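Putative oxidoreductase (Pseudomonas putida, PDB 3L6D) is probably an NADP-dependent oxidoreductase, pairing a Rossmann-type nucleotide-binding domain with a C-terminal domain like that of the reductive aminases. Local coordinates at residues A118-Y130 with S139-E151. Sequence-based numbering, arbitrary orientation.
Sequences AGGHYVKGMIVAY and SHSIHTGDREAFE
Strands 121-128 and 140-145 form an antiparallel beta hairpin in the Rossmann-type domain, and the second strand turns at Gly145 and Asp146 into helix 147-152. Lys124 and Thr144 exchange two backbone hydrogen bonds, as do Met126 and Ile142, where Met126 N to Ile142 O and Ile142 N to Met126 O are both 2.8 Å. Between these pairs Gly125 faces His143: Gly125 CA lies 3.5 Å from His143 CD2, where a beta carbon would clash with the ring. The imidazole's NE2 is hydrogen-bonded to Tyr100 OH and its ND1 to Thr164 OG1. On the other sheet face the methyl of Thr144 packs alongside the aliphatic chain of Lys124. Gly145 has positive phi, and a beta carbon there would run into Tyr122 O and the preceding carbonyl O. Asp146 N then donates a bent hydrogen bond (136°) to Tyr122 O at 3.0 Å. Asp146 is the N-cap: with CG anti to its own N (chi1 -170°), OD1 accepts from Ala149 N at 2.8 Å, while OD2 accepts from a water that in turn accepts from Tyr122 N. With an alanine here both acceptors go, which would probably leave the Ala149 amide without its cap and that water less firmly held. Beyond the cap, Val123 CG2 packs against Ala149 and Phe150. Strand 121-128 is flanked on its other edge by parallel strand 96-99, and strand 140-145 by strand 163-166, while helix 169-199 packs on Met126, Ile142 and Thr144.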
loop_
_atom_site.group_PDB
_atom_site.type_symbol
_atom_site.label_atom_id
_atom_site.label_comp_id
_atom_site.label_asym_id
_atom_site.label_seq_id
_atom_site.Cartn_x
_atom_site.Cartn_y
_atom_site.Cartn_z
ATOM N N ALA B 118 38.871 -18.562 4.012
ATOM C CA ALA B 118 39.787 -17.917 4.957
ATOM C C ALA B 118 39.433 -18.200 6.419
ATOM O O ALA B 118 40.106 -17.686 7.330
ATOM C CB ALA B 118 39.823 -16.393 4.698
ATOM N N GLY B 119 38.386 -18.999 6.664
ATOM C CA GLY B 119 37.995 -19.303 8.050
ATOM C C GLY B 119 37.131 -18.242 8.724
ATOM O O GLY B 119 36.984 -18.206 9.962
ATOM N N GLY B 120 36.536 -17.377 7.926
ATOM C CA GLY B 120 35.599 -16.395 8.454
ATOM C C GLY B 120 34.175 -16.839 8.180
ATOM O O GLY B 120 33.948 -17.925 7.668
ATOM N N HIS B 121 33.212 -15.999 8.501
ATOM C CA HIS B 121 31.816 -16.363 8.325
ATOM C C HIS B 121 31.206 -15.250 7.541
ATOM O O HIS B 121 31.561 -14.076 7.762
ATOM C CB HIS B 121 31.154 -16.487 9.688
ATOM C CG HIS B 121 31.917 -17.371 10.614
ATOM N ND1 HIS B 121 31.917 -18.747 10.490
ATOM C CD2 HIS B 121 32.762 -17.078 11.639
ATOM C CE1 HIS B 121 32.696 -19.265 11.427
ATOM N NE2 HIS B 121 33.226 -18.276 12.131
ATOM N N TYR B 122 30.346 -15.596 6.595
ATOM C CA TYR B 122 29.812 -14.588 5.697
ATOM C C TYR B 122 28.306 -14.447 5.902
ATOM O O TYR B 122 27.577 -15.446 5.837
ATOM C CB TYR B 122 30.118 -14.980 4.253
ATOM C CG TYR B 122 29.531 -14.007 3.275
ATOM C CD1 TYR B 122 30.204 -12.822 2.951
ATOM C CD2 TYR B 122 28.296 -14.260 2.676
ATOM C CE1 TYR B 122 29.660 -11.930 2.029
ATOM C CE2 TYR B 122 27.737 -13.365 1.778
ATOM C CZ TYR B 122 28.422 -12.201 1.473
ATOM O OH TYR B 122 27.841 -11.316 0.581
ATOM N N VAL B 123 27.845 -13.247 6.247
ATOM C CA VAL B 123 26.400 -12.976 6.272
ATOM C C VAL B 123 26.048 -11.903 5.269
ATOM O O VAL B 123 26.696 -10.825 5.244
ATOM C CB VAL B 123 25.929 -12.514 7.703
ATOM C CG1 VAL B 123 24.432 -12.214 7.699
ATOM C CG2 VAL B 123 26.250 -13.576 8.757
ATOM N N LYS B 124 25.053 -12.163 4.433
ATOM C CA LYS B 124 24.616 -11.134 3.485
ATOM C C LYS B 124 23.398 -10.443 4.126
ATOM O O LYS B 124 22.550 -11.113 4.676
ATOM C CB LYS B 124 24.182 -11.753 2.147
ATOM C CG LYS B 124 23.545 -10.741 1.170
ATOM C CD LYS B 124 23.023 -11.505 -0.126
ATOM C CE LYS B 124 22.452 -10.478 -1.164
ATOM N NZ LYS B 124 23.553 -9.508 -1.492
ATOM N N GLY B 125 23.337 -9.113 4.084
ATOM C CA GLY B 125 22.167 -8.429 4.637
ATOM C C GLY B 125 21.495 -7.559 3.568
ATOM O O GLY B 125 22.152 -7.091 2.615
HETATM N N MSE B 126 20.179 -7.415 3.696
HETATM C CA MSE B 126 19.387 -6.449 2.926
HETATM C C MSE B 126 18.589 -5.627 3.944
HETATM O O MSE B 126 17.851 -6.173 4.760
HETATM C CB MSE B 126 18.443 -7.149 1.948
HETATM C CG MSE B 126 19.062 -7.514 0.589
HETATM SE SE MSE B 126 18.687 -9.389 0.093
HETATM C CE MSE B 126 19.327 -10.019 1.817
ATOM N N ILE B 127 18.716 -4.323 3.862
ATOM C CA ILE B 127 17.959 -3.520 4.769
ATOM C C ILE B 127 16.794 -2.880 4.049
ATOM O O ILE B 127 16.970 -2.172 3.106
ATOM C CB ILE B 127 18.810 -2.528 5.509
ATOM C CG1 ILE B 127 17.946 -1.697 6.405
ATOM C CG2 ILE B 127 19.558 -1.661 4.583
ATOM C CD1 ILE B 127 18.589 -1.389 7.634
ATOM N N VAL B 128 15.594 -3.170 4.509
ATOM C CA VAL B 128 14.424 -2.638 3.882
ATOM C C VAL B 128 14.101 -1.270 4.424
ATOM O O VAL B 128 13.134 -1.084 5.087
ATOM C CB VAL B 128 13.252 -3.571 4.049
ATOM C CG1 VAL B 128 12.190 -3.256 3.069
ATOM C CG2 VAL B 128 13.696 -4.964 3.864
ATOM N N ALA B 129 14.950 -0.319 4.125
ATOM C CA ALA B 129 14.754 1.004 4.628
ATOM C C ALA B 129 15.521 2.015 3.853
ATOM O O ALA B 129 16.484 1.698 3.226
ATOM C CB ALA B 129 15.165 1.057 6.051
ATOM N N TYR B 130 15.090 3.248 3.928
ATOM C CA TYR B 130 15.917 4.354 3.472
ATOM C C TYR B 130 16.843 4.687 4.630
ATOM O O TYR B 130 16.509 4.385 5.786
ATOM C CB TYR B 130 15.044 5.541 3.042
ATOM C CG TYR B 130 14.267 5.250 1.773
ATOM C CD1 TYR B 130 14.902 5.246 0.540
ATOM C CD2 TYR B 130 12.904 4.914 1.814
ATOM C CE1 TYR B 130 14.205 4.963 -0.625
ATOM C CE2 TYR B 130 12.192 4.618 0.629
ATOM C CZ TYR B 130 12.852 4.648 -0.570
ATOM O OH TYR B 130 12.184 4.403 -1.760
ATOM N N SER B 139 11.799 -0.615 11.325
ATOM C CA SER B 139 12.491 -1.033 10.072
ATOM C C SER B 139 12.768 -2.538 10.029
ATOM O O SER B 139 12.975 -3.180 11.081
ATOM C CB SER B 139 13.803 -0.252 9.894
ATOM O OG SER B 139 13.521 1.109 9.529
ATOM N N HIS B 140 12.797 -3.106 8.822
ATOM C CA HIS B 140 13.037 -4.533 8.695
ATOM C C HIS B 140 14.329 -4.780 7.888
ATOM O O HIS B 140 14.717 -3.945 7.065
ATOM C CB HIS B 140 11.861 -5.262 8.005
ATOM C CG HIS B 140 10.690 -5.541 8.895
ATOM N ND1 HIS B 140 10.310 -6.819 9.251
ATOM C CD2 HIS B 140 9.773 -4.709 9.445
ATOM C CE1 HIS B 140 9.235 -6.760 10.020
ATOM N NE2 HIS B 140 8.888 -5.489 10.154
ATOM N N SER B 141 15.018 -5.901 8.178
ATOM C CA SER B 141 16.129 -6.349 7.345
ATOM C C SER B 141 15.965 -7.834 7.087
ATOM O O SER B 141 15.256 -8.493 7.806
ATOM C CB SER B 141 17.490 -6.086 8.032
ATOM O OG SER B 141 17.458 -6.682 9.325
ATOM N N ILE B 142 16.642 -8.346 6.067
ATOM C CA ILE B 142 16.651 -9.773 5.771
ATOM C C ILE B 142 18.117 -10.175 5.750
ATOM O O ILE B 142 18.917 -9.425 5.241
ATOM C CB ILE B 142 16.073 -9.996 4.334
ATOM C CG1 ILE B 142 14.590 -9.613 4.274
ATOM C CG2 ILE B 142 16.256 -11.457 3.913
ATOM C CD1 ILE B 142 14.114 -9.289 2.829
ATOM N N HIS B 143 18.476 -11.321 6.336
ATOM C CA HIS B 143 19.860 -11.800 6.323
ATOM C C HIS B 143 19.906 -13.222 5.829
ATOM O O HIS B 143 18.909 -13.962 5.955
ATOM C CB HIS B 143 20.447 -11.711 7.748
ATOM C CG HIS B 143 20.697 -10.301 8.194
ATOM N ND1 HIS B 143 19.779 -9.577 8.940
ATOM C CD2 HIS B 143 21.738 -9.468 7.963
ATOM C CE1 HIS B 143 20.252 -8.358 9.147
ATOM N NE2 HIS B 143 21.440 -8.270 8.561
ATOM N N THR B 144 21.024 -13.601 5.196
ATOM C CA THR B 144 21.178 -14.953 4.684
ATOM C C THR B 144 22.681 -15.296 4.784
ATOM O O THR B 144 23.454 -14.463 5.267
ATOM C CB THR B 144 20.608 -15.106 3.228
ATOM O OG1 THR B 144 20.592 -16.491 2.876
ATOM C CG2 THR B 144 21.385 -14.331 2.198
ATOM N N GLY B 145 23.087 -16.488 4.346
ATOM C CA GLY B 145 24.496 -16.917 4.395
ATOM C C GLY B 145 24.693 -17.888 5.548
ATOM O O GLY B 145 24.114 -18.966 5.558
ATOM N N ASP B 146 25.445 -17.460 6.562
ATOM C CA ASP B 146 25.828 -18.309 7.685
ATOM C C ASP B 146 24.885 -18.093 8.862
ATOM O O ASP B 146 24.947 -17.060 9.554
ATOM C CB ASP B 146 27.275 -17.967 8.067
ATOM C CG ASP B 146 27.894 -18.946 9.068
ATOM O OD1 ASP B 146 27.382 -19.160 10.200
ATOM O OD2 ASP B 146 28.962 -19.474 8.719
ATOM N N ARG B 147 24.019 -19.085 9.130
ATOM C CA ARG B 147 22.981 -18.916 10.134
ATOM C C ARG B 147 23.585 -18.743 11.518
ATOM O O ARG B 147 23.110 -17.936 12.298
ATOM C CB ARG B 147 22.013 -20.139 10.169
ATOM C CG ARG B 147 20.765 -19.945 11.032
ATOM C CD ARG B 147 19.814 -21.212 11.004
ATOM N NE ARG B 147 18.999 -21.288 9.762
ATOM C CZ ARG B 147 17.781 -20.757 9.584
ATOM N NH1 ARG B 147 17.168 -20.090 10.568
ATOM N NH2 ARG B 147 17.166 -20.884 8.408
ATOM N N GLU B 148 24.609 -19.525 11.823
ATOM C CA GLU B 148 25.226 -19.477 13.157
ATOM C C GLU B 148 25.871 -18.100 13.411
ATOM O O GLU B 148 25.645 -17.493 14.456
ATOM C CB GLU B 148 26.202 -20.641 13.359
ATOM C CG GLU B 148 25.504 -22.021 13.358
ATOM C CD GLU B 148 25.680 -22.755 12.024
ATOM O OE1 GLU B 148 25.224 -22.250 10.972
ATOM O OE2 GLU B 148 26.339 -23.833 12.044
ATOM N N ALA B 149 26.617 -17.591 12.437
ATOM C CA ALA B 149 27.223 -16.247 12.598
ATOM C C ALA B 149 26.150 -15.147 12.705
ATOM O O ALA B 149 26.306 -14.160 13.483
ATOM C CB ALA B 149 28.173 -15.944 11.436
ATOM N N PHE B 150 25.081 -15.267 11.908
ATOM C CA PHE B 150 23.985 -14.334 12.027
ATOM C C PHE B 150 23.389 -14.365 13.463
ATOM O O PHE B 150 23.142 -13.319 14.051
ATOM C CB PHE B 150 22.867 -14.605 10.996
ATOM C CG PHE B 150 21.561 -13.947 11.376
ATOM C CD1 PHE B 150 21.363 -12.610 11.121
ATOM C CD2 PHE B 150 20.582 -14.658 12.037
ATOM C CE1 PHE B 150 20.170 -11.969 11.493
ATOM C CE2 PHE B 150 19.383 -14.057 12.427
ATOM C CZ PHE B 150 19.169 -12.718 12.136
ATOM N N GLU B 151 23.159 -15.555 14.008
ATOM C CA GLU B 151 22.616 -15.646 15.375
ATOM C C GLU B 151 23.574 -15.029 16.399
ATOM O O GLU B 151 23.135 -14.299 17.299
ATOM C CB GLU B 151 22.295 -17.097 15.768
ATOM C CG GLU B 151 21.072 -17.706 15.092
ATOM C CD GLU B 151 19.772 -16.953 15.370
ATOM O OE1 GLU B 151 19.629 -16.289 16.433
ATOM O OE2 GLU B 151 18.879 -17.018 14.485
HETATM O O HOH W 1 29.774 -18.405 6.424
HETATM O O HOH W 2 11.331 -1.546 6.911
HETATM O O HOH W 3 11.987 1.271 7.019
#